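Local coordinates for protein Xaa-Pro dipeptidase (Lactobacillus brevis, PDB 3I7M) that probably acts, in its full-length form, as a manganese-dependent metallo-aminopeptidase of family M24B, this chain being its creatinase/prolidase-type N-terminal domain, at residues M87-D90 and Q91-R95; V47-P50 and D51-P54; L61-E64 and V65-T69; Q108-V111 and A112-E115. One frame throughout, in Å; residues are numbered along the deposited sequence.

Contact 1: residues M87-D90 and Q91-R95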
HETATM    1  N   MSE A  87     -12.077  -0.089  -3.911  1.00 11.23           N
HETATM    2  CA  MSE A  87     -11.936  -1.223  -3.008  0.60 11.43           C
HETATM    3  C   MSE A  87     -10.818  -1.031  -1.997  1.00 12.38           C
HETATM    4  O   MSE A  87     -10.972  -1.367  -0.856  1.00 13.31           O
HETATM    5  CB  MSE A  87     -11.732  -2.457  -3.802  0.60 11.31           C
HETATM    6  CG  MSE A  87     -12.979  -2.845  -4.525  0.60 12.02           C
HETATM    7 SE   MSE A  87     -12.693  -4.288  -5.710  0.36 14.60          SE
HETATM    8  CE  MSE A  87     -12.348  -5.732  -4.467  0.60 12.60           C
ATOM      9  N   ILE A  88      -9.691  -0.447  -2.397  1.00 10.43           N
ATOM     10  CA  ILE A  88      -8.637  -0.134  -1.452  1.00 11.14           C
ATOM     11  C   ILE A  88      -9.158   0.850  -0.446  1.00 11.43           C
ATOM     12  O   ILE A  88      -8.905   0.726   0.746  1.00 12.14           O
ATOM     13  CB  ILE A  88      -7.406   0.505  -2.169  1.00 10.42           C
ATOM     14  CG1 ILE A  88      -6.637  -0.556  -2.947  1.00 10.02           C
ATOM     15  CG2 ILE A  88      -6.447   1.181  -1.164  1.00 11.99           C
ATOM     16  CD1 ILE A  88      -5.773  -0.008  -4.042  1.00 12.33           C
ATOM     17  N   ALA A  89      -9.861   1.866  -0.935  1.00 12.43           N
ATOM     18  CA  ALA A  89     -10.364   2.891  -0.027  1.00 13.57           C
ATOM     19  C   ALA A  89     -11.369   2.275   0.953  1.00 14.23           C
ATOM     20  O   ALA A  89     -11.397   2.673   2.157  1.00 14.74           O
ATOM     21  CB  ALA A  89     -11.036   4.025  -0.831  1.00 14.68           C
ATOM     22  N   ASP A  90     -12.219   1.345   0.479  1.00 14.38           N
ATOM     23  CA  ASP A  90     -13.151   0.676   1.357  0.60 14.69           C
ATOM     24  C   ASP A  90     -12.402  -0.072   2.472  1.00 14.10           C
ATOM     25  O   ASP A  90     -12.811  -0.045   3.619  1.00 15.93           O
ATOM     26  CB  ASP A  90     -14.031  -0.305   0.571  0.60 15.32           C
ATOM     27  CG  ASP A  90     -14.959   0.387  -0.423  0.60 17.29           C
ATOM     28  OD1 ASP A  90     -15.144   1.637  -0.335  0.60 21.46           O
ATOM     29  OD2 ASP A  90     -15.509  -0.321  -1.303  0.60 21.79           O
ATOM     30  N   GLN A  91     -11.293  -0.739   2.145  1.00 11.79           N
ATOM     31  CA  GLN A  91     -10.474  -1.432   3.148  1.00 10.64           C
ATOM     32  C   GLN A  91      -9.957  -0.442   4.200  1.00 11.77           C
ATOM     33  O   GLN A  91      -9.831  -0.779   5.379  1.00 13.01           O
ATOM     34  CB  GLN A  91      -9.341  -2.229   2.500  1.00 11.46           C
ATOM     35  CG  GLN A  91      -9.835  -3.358   1.677  1.00 11.55           C
ATOM     36  CD  GLN A  91     -10.487  -4.444   2.472  1.00 13.29           C
ATOM     37  OE1 GLN A  91     -10.060  -4.735   3.560  1.00 15.87           O
ATOM     38  NE2 GLN A  91     -11.460  -5.073   1.889  1.00 17.04           N
ATOM     39  N   VAL A  92      -9.515   0.733   3.758  1.00 11.66           N
ATOM     40  CA  VAL A  92      -9.015   1.764   4.664  1.00 12.54           C
ATOM     41  C   VAL A  92     -10.150   2.306   5.545  1.00 14.14           C
ATOM     42  O   VAL A  92      -9.996   2.415   6.775  1.00 14.30           O
ATOM     43  CB  VAL A  92      -8.302   2.861   3.856  1.00 12.51           C
ATOM     44  CG1 VAL A  92      -7.934   4.102   4.723  1.00 13.13           C
ATOM     45  CG2 VAL A  92      -7.035   2.336   3.149  1.00 12.26           C
ATOM     46  N   LYS A  93     -11.281   2.598   4.922  1.00 15.11           N
ATOM     47  CA  LYS A  93     -12.460   3.063   5.651  1.00 17.03           C
ATOM     48  C   LYS A  93     -12.986   2.022   6.664  1.00 16.69           C
ATOM     49  O   LYS A  93     -13.355   2.412   7.810  1.00 17.85           O
ATOM     50  CB  LYS A  93     -13.509   3.590   4.638  1.00 16.98           C
ATOM     51  CG  LYS A  93     -13.019   4.883   3.882  1.00 19.29           C
ATOM     52  CD  LYS A  93     -13.863   5.213   2.653  1.00 24.05           C
ATOM     53  CE  LYS A  93     -13.338   6.405   1.867  1.00 24.48           C
ATOM     54  NZ  LYS A  93     -14.218   6.727   0.685  1.00 29.13           N
ATOM     55  N   GLN A  94     -12.904   0.730   6.350  1.00 16.70           N
ATOM     56  CA  GLN A  94     -13.283  -0.357   7.294  1.00 18.18           C
ATOM     57  C   GLN A  94     -12.399  -0.391   8.518  1.00 16.66           C
ATOM     58  O   GLN A  94     -12.826  -0.863   9.602  1.00 17.87           O
ATOM     59  CB  GLN A  94     -13.151  -1.708   6.621  1.00 19.06           C
ATOM     60  CG  GLN A  94     -14.187  -1.998   5.616  1.00 24.09           C
ATOM     61  CD  GLN A  94     -13.934  -3.316   4.877  1.00 29.85           C
ATOM     62  OE1 GLN A  94     -13.222  -4.222   5.366  1.00 34.00           O
ATOM     63  NE2 GLN A  94     -14.530  -3.433   3.709  1.00 33.34           N
ATOM     64  N   ARG A  95     -11.162   0.126   8.369  1.00 15.44           N
ATOM     65  CA  ARG A  95     -10.166   0.121   9.413  1.00 14.80           C
ATOM     66  C   ARG A  95     -10.204   1.447  10.181  1.00 15.62           C
ATOM     67  O   ARG A  95      -9.315   1.741  10.977  1.00 15.55           O
ATOM     68  CB  ARG A  95      -8.774  -0.143   8.804  1.00 13.72           C
ATOM     69  CG  ARG A  95      -8.638  -1.581   8.452  1.00 12.91           C
ATOM     70  CD  ARG A  95      -7.376  -1.818   7.623  1.00 14.45           C
ATOM     71  NE  ARG A  95      -7.072  -3.210   7.433  1.00 11.99           N
ATOM     72  CZ  ARG A  95      -7.686  -4.003   6.564  1.00 11.04           C
ATOM     73  NH1 ARG A  95      -8.650  -3.542   5.755  1.00 13.31           N
ATOM     74  NH2 ARG A  95      -7.281  -5.267   6.433  1.00 11.47           N
TER
HETATM   75  O   HOH W   1     -12.367  -4.256  -0.710  1.00 22.97           O
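Gln-91 lies back against the turn of helix 84-94 that precedes it, meeting the carbonyl oxygens of Met-87 and Ile-88. Its CB sits 3.5 Å from Ile-88 O, and its CG comes within 3.4 Å of Met-87 O, the same oxygen that accepts the helical bond from Gln-91 N at 3.1 Å. The chain then bends at chi2 (-67°), which sets the amide with NE2 toward the start of the helix and OE1 toward its end. NE2 donates to water 1 (2.9 Å), and that water donates in turn to Met-87 O, which thus has a second donor. OE1 accepts from Arg-95 NH1 at 2.9 Å, 18° off the amide plane. The same NH1 donates to Gln-91 O at 3.0 Å from above the carbonyl plane, while both acceptors lie in the plane of the guanidinium. Phe-55 and Ile-76 of the sheet touch the Gln-91 side chain as well. With one end of the amide tied to a water and the other to a guanidinium, its rotation is restrained at both ends, and the likely positive charge of Arg-95 falls beside carbonyls near the C-terminal end of the helix, where it should be favoured electrostatically.

Contact 2: residues V47-P50 and D51-P54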
ATOM      1  N   VAL A  47      -0.328  -1.732   2.141  1.00 10.14           N
ATOM      2  CA  VAL A  47      -0.755  -0.573   2.922  1.00  9.56           C
ATOM      3  C   VAL A  47      -0.391  -0.783   4.358  1.00 10.78           C
ATOM      4  O   VAL A  47      -0.708  -1.801   4.947  1.00 11.27           O
ATOM      5  CB  VAL A  47      -2.239  -0.329   2.797  1.00  9.28           C
ATOM      6  CG1 VAL A  47      -2.695   0.853   3.677  1.00 13.18           C
ATOM      7  CG2 VAL A  47      -2.562  -0.151   1.288  1.00 12.21           C
ATOM      8  N   VAL A  48       0.331   0.180   4.900  1.00 10.30           N
ATOM      9  CA  VAL A  48       0.864   0.088   6.253  1.00 10.85           C
ATOM     10  C   VAL A  48       0.284   1.273   7.085  1.00 10.86           C
ATOM     11  O   VAL A  48       0.130   2.405   6.613  1.00 11.06           O
ATOM     12  CB  VAL A  48       2.393   0.230   6.265  1.00 11.36           C
ATOM     13  CG1 VAL A  48       3.037   0.208   7.724  1.00 13.09           C
ATOM     14  CG2 VAL A  48       3.060  -0.837   5.386  1.00 13.87           C
ATOM     15  N   PHE A  49      -0.112   0.969   8.336  1.00 10.77           N
ATOM     16  CA  PHE A  49      -0.681   1.956   9.231  1.00 11.30           C
ATOM     17  C   PHE A  49       0.240   2.155  10.394  1.00 12.86           C
ATOM     18  O   PHE A  49       1.041   1.281  10.728  1.00 13.88           O
ATOM     19  CB  PHE A  49      -2.056   1.466   9.742  1.00 10.39           C
ATOM     20  CG  PHE A  49      -3.061   1.277   8.648  1.00 12.63           C
ATOM     21  CD1 PHE A  49      -3.747   2.359   8.132  1.00 12.59           C
ATOM     22  CD2 PHE A  49      -3.293   0.027   8.101  1.00 10.77           C
ATOM     23  CE1 PHE A  49      -4.676   2.234   7.100  1.00 13.53           C
ATOM     24  CE2 PHE A  49      -4.229  -0.146   7.067  1.00 11.76           C
ATOM     25  CZ  PHE A  49      -4.912   0.971   6.542  1.00 12.13           C
ATOM     26  N   PRO A  50       0.062   3.282  11.062  1.00 13.70           N
ATOM     27  CA  PRO A  50       0.972   3.557  12.182  1.00 14.97           C
ATOM     28  C   PRO A  50       0.674   2.749  13.423  1.00 16.25           C
ATOM     29  O   PRO A  50       1.580   2.569  14.287  1.00 19.27           O
ATOM     30  CB  PRO A  50       0.725   5.014  12.480  1.00 14.00           C
ATOM     31  CG  PRO A  50      -0.603   5.370  11.933  1.00 12.39           C
ATOM     32  CD  PRO A  50      -0.742   4.436  10.688  1.00 13.86           C
ATOM     33  N   ASP A  51      -0.554   2.267  13.530  1.00 15.28           N
ATOM     34  CA  ASP A  51      -1.028   1.709  14.791  1.00 16.17           C
ATOM     35  C   ASP A  51      -1.949   0.499  14.650  1.00 15.84           C
ATOM     36  O   ASP A  51      -2.672   0.119  15.596  1.00 15.86           O
ATOM     37  CB  ASP A  51      -1.709   2.845  15.559  1.00 15.42           C
ATOM     38  CG  ASP A  51      -2.936   3.362  14.845  1.00 20.25           C
ATOM     39  OD1 ASP A  51      -3.161   2.975  13.650  1.00 28.92           O
ATOM     40  OD2 ASP A  51      -3.630   4.218  15.470  1.00 31.21           O
ATOM     41  N   GLN A  52      -1.875  -0.180  13.507  1.00 14.30           N
ATOM     42  CA  GLN A  52      -2.705  -1.362  13.277  1.00 13.98           C
ATOM     43  C   GLN A  52      -2.120  -2.149  12.129  1.00 13.70           C
ATOM     44  O   GLN A  52      -1.163  -1.679  11.519  1.00 14.65           O
ATOM     45  CB  GLN A  52      -4.164  -0.966  13.047  1.00 13.76           C
ATOM     46  CG  GLN A  52      -4.414  -0.141  11.783  1.00 13.20           C
ATOM     47  CD  GLN A  52      -5.888   0.064  11.491  1.00 13.08           C
ATOM     48  OE1 GLN A  52      -6.648  -0.909  11.232  1.00 15.29           O
ATOM     49  NE2 GLN A  52      -6.313   1.279  11.548  1.00 14.58           N
ATOM     50  N   ASP A  53      -2.644  -3.337  11.887  1.00 15.17           N
ATOM     51  CA  ASP A  53      -2.077  -4.269  10.963  1.00 14.53           C
ATOM     52  C   ASP A  53      -2.191  -3.781   9.503  1.00 12.57           C
ATOM     53  O   ASP A  53      -3.165  -3.090   9.124  1.00 14.53           O
ATOM     54  CB  ASP A  53      -2.782  -5.625  11.057  1.00 14.79           C
ATOM     55  CG  ASP A  53      -2.471  -6.385  12.358  1.00 19.44           C
ATOM     56  OD1 ASP A  53      -1.551  -5.986  13.138  1.00 23.09           O
ATOM     57  OD2 ASP A  53      -3.133  -7.429  12.462  1.00 24.33           O
ATOM     58  N   PRO A  54      -1.186  -4.182   8.716  1.00 12.79           N
ATOM     59  CA  PRO A  54      -1.193  -3.831   7.288  1.00 11.03           C
ATOM     60  C   PRO A  54      -2.074  -4.777   6.483  1.00 12.10           C
ATOM     61  O   PRO A  54      -2.586  -5.762   7.014  1.00 13.24           O
ATOM     62  CB  PRO A  54       0.236  -4.027   6.877  1.00 10.87           C
ATOM     63  CG  PRO A  54       0.690  -5.246   7.729  1.00 12.53           C
ATOM     64  CD  PRO A  54      -0.027  -5.016   9.065  1.00 12.96           C
TER
HETATM   65  O   HOH W   2       0.557  -1.634   9.288  1.00 12.71           O
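Phe-49 and Gln-52 meet inside the six-residue connection between antiparallel strands 45-48 and 55-59, a beta-hairpin loop that turns the chain back on itself. The closest touch between the two side chains is Gln-52 CG on Phe-49 CB, 3.5 Å apart. Beyond it, Gln-52 CD stands 4.1 Å above one face of the Phe-49 ring, displaced toward the rim, with the amide turned 36° against the ring plane. At the ring edge, near its plane, Phe-49 CD2 lies 3.3 Å from Asp-53 O. Gln-52 reaches the ring because its CG sits between the backbone N and the carbonyl carbon (chi1 65°) and the chain runs on extended. A water spans the loop on the backbone side, accepting from Phe-49 N at 2.9 Å and donating to Gln-52 O at 2.8 Å. Nearer the strands, Pro-54 CB rests 3.1 Å from Val-47 O, just before Phe-55, which pairs with Val-47. Further out, Gln-52 NE2 is hydrogen-bonded to Arg-95 O, and Met-20 and Phe-55 pack on the ring. Were Phe-49 cut back to an alanine, the Gln-52 chain would probably lose the ring beneath it, and a gap would open beside Asp-53 O and Met-20. Between the two halves, 47-50 and 51-54, the link is packing and one bridging water, with no direct hydrogen bond; Phe-49 O bonds outward to Gln-10 NE2.

Contact 3: residues L61-E64 and V65-T69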
ATOM      1  N   LEU A  61      -6.015 -13.238  -8.994  1.00 10.80           N
ATOM      2  CA  LEU A  61      -5.216 -14.409  -9.315  1.00 11.86           C
ATOM      3  C   LEU A  61      -3.847 -14.412  -8.683  1.00 13.20           C
ATOM      4  O   LEU A  61      -3.180 -15.444  -8.708  1.00 16.63           O
ATOM      5  CB  LEU A  61      -5.161 -14.621 -10.828  1.00 12.04           C
ATOM      6  CG  LEU A  61      -6.470 -14.971 -11.435  1.00 11.30           C
ATOM      7  CD1 LEU A  61      -6.403 -14.973 -13.011  1.00 12.05           C
ATOM      8  CD2 LEU A  61      -6.873 -16.396 -10.935  1.00 11.35           C
ATOM      9  N   GLU A  62      -3.379 -13.267  -8.186  1.00 12.24           N
ATOM     10  CA  GLU A  62      -2.101 -13.231  -7.523  0.60 13.07           C
ATOM     11  C   GLU A  62      -2.244 -13.556  -6.029  1.00 12.27           C
ATOM     12  O   GLU A  62      -1.259 -13.777  -5.359  1.00 10.80           O
ATOM     13  CB  GLU A  62      -1.437 -11.842  -7.699  0.60 13.49           C
ATOM     14  CG  GLU A  62      -1.023 -11.544  -9.130  0.60 16.35           C
ATOM     15  CD  GLU A  62      -0.490 -10.117  -9.328  0.60 18.46           C
ATOM     16  OE1 GLU A  62       0.153  -9.553  -8.415  0.60 18.42           O
ATOM     17  OE2 GLU A  62      -0.686  -9.566 -10.430  0.60 19.42           O
ATOM     18  N   VAL A  63      -3.456 -13.541  -5.470  1.00 10.22           N
ATOM     19  CA  VAL A  63      -3.653 -13.715  -4.045  1.00 10.94           C
ATOM     20  C   VAL A  63      -3.015 -14.979  -3.509  1.00 10.90           C
ATOM     21  O   VAL A  63      -2.399 -14.989  -2.450  1.00 12.42           O
ATOM     22  CB  VAL A  63      -5.129 -13.598  -3.605  1.00 10.78           C
ATOM     23  CG1 VAL A  63      -5.335 -13.944  -2.142  1.00 14.12           C
ATOM     24  CG2 VAL A  63      -5.701 -12.216  -3.931  1.00 10.19           C
ATOM     25  N   GLU A  64      -3.199 -16.054  -4.253  1.00 10.33           N
ATOM     26  CA  GLU A  64      -2.643 -17.356  -3.803  1.00 11.14           C
ATOM     27  C   GLU A  64      -1.158 -17.320  -3.562  1.00 10.04           C
ATOM     28  O   GLU A  64      -0.697 -17.746  -2.504  1.00 10.71           O
ATOM     29  CB  GLU A  64      -2.988 -18.498  -4.751  1.00 11.40           C
ATOM     30  CG  GLU A  64      -2.244 -19.815  -4.456  1.00 10.73           C
ATOM     31  CD  GLU A  64      -2.508 -20.959  -5.415  1.00 13.40           C
ATOM     32  OE1 GLU A  64      -3.265 -20.816  -6.379  1.00 12.45           O
ATOM     33  OE2 GLU A  64      -1.811 -22.003  -5.230  1.00 10.96           O
ATOM     34  N   VAL A  65      -0.395 -16.930  -4.582  1.00 12.19           N
ATOM     35  CA  VAL A  65       1.041 -16.916  -4.459  1.00 13.04           C
ATOM     36  C   VAL A  65       1.483 -15.893  -3.402  1.00 13.04           C
ATOM     37  O   VAL A  65       2.444 -16.154  -2.655  1.00 14.25           O
ATOM     38  CB  VAL A  65       1.670 -16.711  -5.833  1.00 13.15           C
ATOM     39  CG1 VAL A  65       3.196 -16.493  -5.687  1.00 18.47           C
ATOM     40  CG2 VAL A  65       1.414 -17.905  -6.729  1.00 17.89           C
ATOM     41  N   ILE A  66       0.771 -14.780  -3.248  1.00 11.98           N
ATOM     42  CA  ILE A  66       1.052 -13.832  -2.116  1.00 13.07           C
ATOM     43  C   ILE A  66       0.849 -14.496  -0.736  1.00 14.18           C
ATOM     44  O   ILE A  66       1.663 -14.367   0.195  1.00 14.87           O
ATOM     45  CB  ILE A  66       0.223 -12.526  -2.226  1.00 12.84           C
ATOM     46  CG1 ILE A  66       0.630 -11.773  -3.503  1.00 12.96           C
ATOM     47  CG2 ILE A  66       0.409 -11.647  -0.950  1.00 15.51           C
ATOM     48  CD1 ILE A  66      -0.351 -10.715  -3.918  1.00 13.21           C
ATOM     49  N   LYS A  67      -0.280 -15.184  -0.552  1.00 13.88           N
ATOM     50  CA  LYS A  67      -0.470 -15.849   0.732  1.00 12.51           C
ATOM     51  C   LYS A  67       0.553 -16.975   0.989  1.00 13.55           C
ATOM     52  O   LYS A  67       0.942 -17.244   2.129  1.00 15.19           O
ATOM     53  CB  LYS A  67      -1.903 -16.381   0.858  1.00 14.06           C
ATOM     54  CG  LYS A  67      -2.937 -15.310   1.050  1.00 13.86           C
ATOM     55  CD  LYS A  67      -4.286 -15.899   1.387  1.00 17.66           C
ATOM     56  CE  LYS A  67      -5.328 -14.799   1.600  1.00 22.74           C
ATOM     57  NZ  LYS A  67      -6.689 -15.454   1.844  1.00 24.64           N
ATOM     58  N   GLU A  68       1.029 -17.633  -0.068  1.00 12.60           N
ATOM     59  CA  GLU A  68       2.031 -18.674   0.065  1.00 13.05           C
ATOM     60  C   GLU A  68       3.387 -18.183   0.511  1.00 13.92           C
ATOM     61  O   GLU A  68       4.285 -19.004   0.716  1.00 13.52           O
ATOM     62  CB  GLU A  68       2.135 -19.452  -1.246  1.00 12.69           C
ATOM     63  CG  GLU A  68       0.956 -20.401  -1.408  1.00 10.76           C
ATOM     64  CD  GLU A  68       0.806 -20.971  -2.827  1.00 13.22           C
ATOM     65  OE1 GLU A  68       1.538 -20.519  -3.740  1.00 16.37           O
ATOM     66  OE2 GLU A  68      -0.065 -21.849  -3.014  1.00 10.71           O
ATOM     67  N   THR A  69       3.563 -16.868   0.554  1.00 13.38           N
ATOM     68  CA  THR A  69       4.806 -16.327   1.110  1.00 14.98           C
ATOM     69  C   THR A  69       4.912 -16.407   2.629  1.00 14.60           C
ATOM     70  O   THR A  69       5.959 -16.109   3.210  1.00 16.03           O
ATOM     71  CB  THR A  69       5.006 -14.837   0.794  1.00 14.26           C
ATOM     72  OG1 THR A  69       3.981 -14.008   1.420  1.00 13.48           O
ATOM     73  CG2 THR A  69       5.170 -14.571  -0.694  1.00 15.13           C
TER
HETATM   74  O   HOH W   3      -1.315 -16.646  -7.369  1.00 24.17           O
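Ile-66, in helix 63-67, packs back on Glu-62; the short helix belongs to a beta-alpha-beta crossover between the parallel strands 55-59 and 75-78. This is the close-packed side. Ile-66 CG1 lies 3.3 Å from Glu-62 O, the oxygen that accepts Ile-66 N, and CD1 reaches on to Glu-62 CB at 4.1 Å. With CG1 anti to its own carbonyl carbon (chi1 -63°), the branch runs back toward the start of the helix, and the side chain is buried against Ile-56, Ala-58 and Val-75 of the two strands, with Phe-35 and Leu-44 alongside. Val-63 and Lys-67 are intermediate: they point the same way, and Val-63 CG1 touches Lys-67 CE at 3.8 Å, a contact of the lysine's aliphatic part. The solvent side is looser and polar. There the carboxylates of Glu-64 and Glu-68 approach with their planes 82° apart and their OE2 atoms only 2.8 Å from each other, although neither oxygen is ordinarily a donor. Such closeness would be unfavourable between two full charges and may mean that one acid is protonated; both residues also touch a crystal neighbour. At the first turn, water 3 accepts from Val-65 N and donates to Leu-61 O. At the other end Thr-69 turns back: its OG1 donates to Ile-66 O at 2.6 Å, in the carbonyl plane, and Thr-69 N bonds the same oxygen at 3.2 Å.

Contact 4: residues Q108-V111 and A112-E115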
ATOM      1  N   GLN A 108       8.488   6.038  -7.862  1.00  6.71           N
ATOM      2  CA  GLN A 108       7.911   4.966  -8.676  1.00  7.33           C
ATOM      3  C   GLN A 108       6.443   5.211  -9.014  1.00  7.22           C
ATOM      4  O   GLN A 108       6.034   4.817 -10.117  1.00  8.18           O
ATOM      5  CB  GLN A 108       8.118   3.597  -7.970  1.00  7.75           C
ATOM      6  CG  GLN A 108       7.535   2.410  -8.730  1.00  8.82           C
ATOM      7  CD  GLN A 108       6.094   2.128  -8.482  1.00 11.04           C
ATOM      8  OE1 GLN A 108       5.438   1.377  -9.283  1.00 16.96           O
ATOM      9  NE2 GLN A 108       5.644   2.551  -7.396  1.00  9.37           N
ATOM     10  N   LEU A 109       5.633   5.733  -8.114  1.00  6.54           N
ATOM     11  CA  LEU A 109       4.171   5.761  -8.310  1.00  6.03           C
ATOM     12  C   LEU A 109       3.830   6.777  -9.390  1.00  6.92           C
ATOM     13  O   LEU A 109       4.277   7.940  -9.324  1.00  6.69           O
ATOM     14  CB  LEU A 109       3.481   6.070  -6.992  1.00  6.98           C
ATOM     15  CG  LEU A 109       1.965   5.970  -7.046  1.00  7.00           C
ATOM     16  CD1 LEU A 109       1.498   4.576  -7.424  1.00  7.63           C
ATOM     17  CD2 LEU A 109       1.336   6.432  -5.743  1.00 11.18           C
ATOM     18  N   GLN A 110       3.010   6.390 -10.336  1.00  7.41           N
ATOM     19  CA  GLN A 110       2.569   7.261 -11.390  1.00  5.58           C
ATOM     20  C   GLN A 110       1.521   8.245 -10.881  1.00  6.12           C
ATOM     21  O   GLN A 110       0.727   7.924 -10.025  1.00  7.16           O
ATOM     22  CB  GLN A 110       1.992   6.440 -12.503  1.00  6.05           C
ATOM     23  CG  GLN A 110       2.961   5.417 -13.053  1.00  6.86           C
ATOM     24  CD  GLN A 110       2.750   4.054 -12.472  1.00  7.90           C
ATOM     25  OE1 GLN A 110       2.445   3.862 -11.342  1.00  8.87           O
ATOM     26  NE2 GLN A 110       2.919   3.046 -13.337  1.00 12.68           N
ATOM     27  N   VAL A 111       1.567   9.470 -11.397  1.00  5.47           N
ATOM     28  CA  VAL A 111       0.660  10.544 -10.989  1.00  5.62           C
ATOM     29  C   VAL A 111      -0.790  10.060 -11.037  1.00  5.70           C
ATOM     30  O   VAL A 111      -1.582  10.372 -10.154  1.00  6.53           O
ATOM     31  CB  VAL A 111       0.877  11.801 -11.793  1.00  5.89           C
ATOM     32  CG1 VAL A 111      -0.176  12.844 -11.454  1.00  5.11           C
ATOM     33  CG2 VAL A 111       2.242  12.486 -11.510  1.00  6.84           C
ATOM     34  N   ALA A 112      -1.189   9.384 -12.145  1.00  6.20           N
ATOM     35  CA  ALA A 112      -2.597   9.032 -12.304  1.00  5.50           C
ATOM     36  C   ALA A 112      -3.057   8.127 -11.170  1.00  6.01           C
ATOM     37  O   ALA A 112      -4.235   8.133 -10.760  1.00  7.95           O
ATOM     38  CB  ALA A 112      -2.838   8.340 -13.628  1.00  7.63           C
ATOM     39  N   ARG A 113      -2.155   7.276 -10.662  1.00  6.77           N
ATOM     40  CA  ARG A 113      -2.506   6.357  -9.626  1.00  7.17           C
ATOM     41  C   ARG A 113      -2.618   7.060  -8.303  1.00  7.53           C
ATOM     42  O   ARG A 113      -3.511   6.787  -7.483  1.00  9.10           O
ATOM     43  CB  ARG A 113      -1.525   5.152  -9.597  1.00  7.66           C
ATOM     44  CG  ARG A 113      -1.558   4.348 -10.822  1.00  8.78           C
ATOM     45  CD  ARG A 113      -0.696   3.157 -10.811  1.00 10.48           C
ATOM     46  NE  ARG A 113      -0.692   2.561 -12.132  1.00 13.92           N
ATOM     47  CZ  ARG A 113      -0.920   1.304 -12.423  1.00 14.42           C
ATOM     48  NH1 ARG A 113      -1.035   0.416 -11.459  1.00 13.90           N
ATOM     49  NH2 ARG A 113      -0.953   0.952 -13.726  1.00 18.38           N
HETATM   50  N   MSE A 114      -1.661   7.935  -7.974  1.00  7.00           N
HETATM   51  CA  MSE A 114      -1.816   8.778  -6.810  0.50  7.62           C
HETATM   52  C   MSE A 114      -3.142   9.488  -6.834  1.00  8.40           C
HETATM   53  O   MSE A 114      -3.826   9.512  -5.831  1.00  8.77           O
HETATM   54  CB  MSE A 114      -0.699   9.789  -6.656  0.50  8.65           C
HETATM   55  CG  MSE A 114      -0.991  10.829  -5.556  0.50  9.28           C
HETATM   56 SE   MSE A 114       0.334  12.175  -5.430  0.30 13.87          SE
HETATM   57  CE  MSE A 114      -0.105  13.120  -7.060  0.50 11.39           C
ATOM     58  N   GLU A 115      -3.500  10.089  -7.950  1.00  7.48           N
ATOM     59  CA  GLU A 115      -4.755  10.842  -8.027  1.00  7.82           C
ATOM     60  C   GLU A 115      -5.949   9.939  -7.884  1.00  8.16           C
ATOM     61  O   GLU A 115      -6.970  10.351  -7.303  1.00  8.67           O
ATOM     62  CB  GLU A 115      -4.795  11.710  -9.325  1.00  7.76           C
ATOM     63  CG  GLU A 115      -3.786  12.788  -9.315  1.00  7.21           C
ATOM     64  CD  GLU A 115      -3.707  13.713 -10.575  1.00  8.38           C
ATOM     65  OE1 GLU A 115      -4.325  13.373 -11.560  1.00 13.75           O
ATOM     66  OE2 GLU A 115      -3.034  14.745 -10.431  1.00 17.40           O
TER
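Leu-109 spreads its two methyls over the first turn of helix 111-118: CD1 meets Arg-113 CB at 3.8 Å, and CD2 meets Met-114 CB at 4.0 Å, the leucine and selenomethionine chains crossing at about a right angle. CG lies opposite the backbone N (chi1 -174°), which carries the fork toward the helix. Ile-104 of strand 101-104 touches both Leu-109 and Met-114 and so ties this turn to the sheet. Gln-110 follows at the N-cap position, the residue just before the helix. Its backbone O takes the straight bond from Met-114 N (3.1 Å) and a weaker, more bent one from Arg-113 N. Its side chain lies beside that of Arg-113 and points the same way, the amide and guanidinium planes 16° apart. OE1 rests 3.3 Å from Arg-113 CD, and its 3.5 Å approach to NE is too poorly angled to be a hydrogen bond. The guanidinium finds its acceptors elsewhere, NH1 on Arg-42 O and NH2 on Glu-41 O. A leucine in place of Arg-113 would probably leave those two carbonyls without their donors and weaken the tie between the helix start and the 41-42 loop. Val-111, in the first turn, accepts Glu-115 N at its O (2.9 Å), and its CG1 packs alongside the glutamate, 3.6 Å from Glu-115 OE2.

In the fold
Contacts 1 and 2 touch, with centres 12 Å apart: the hydrogen bond from Gln-52 NE2 to Arg-95 O measures 3.1 Å, and Arg-95 CD packs 3.6 Å from Phe-49 CE2, so the hairpin loop rests on the end of helix 84-94. Contacts 3 and 4 stand apart, with nearest atoms about 8 to 10 Å from the other contacts and from each other. Contact 3 lies beside strands 55-59 and 75-78, contact 4 beside strand 101-104, and their centres are 24 Å apart; contacts 2 and 4 lie on opposite sides of the chain's centre. All four belong to the N-terminal domain; in creatinase/prolidase-type M24B enzymes the metal site lies in the C-terminal catalytic domain, which this chain lacks.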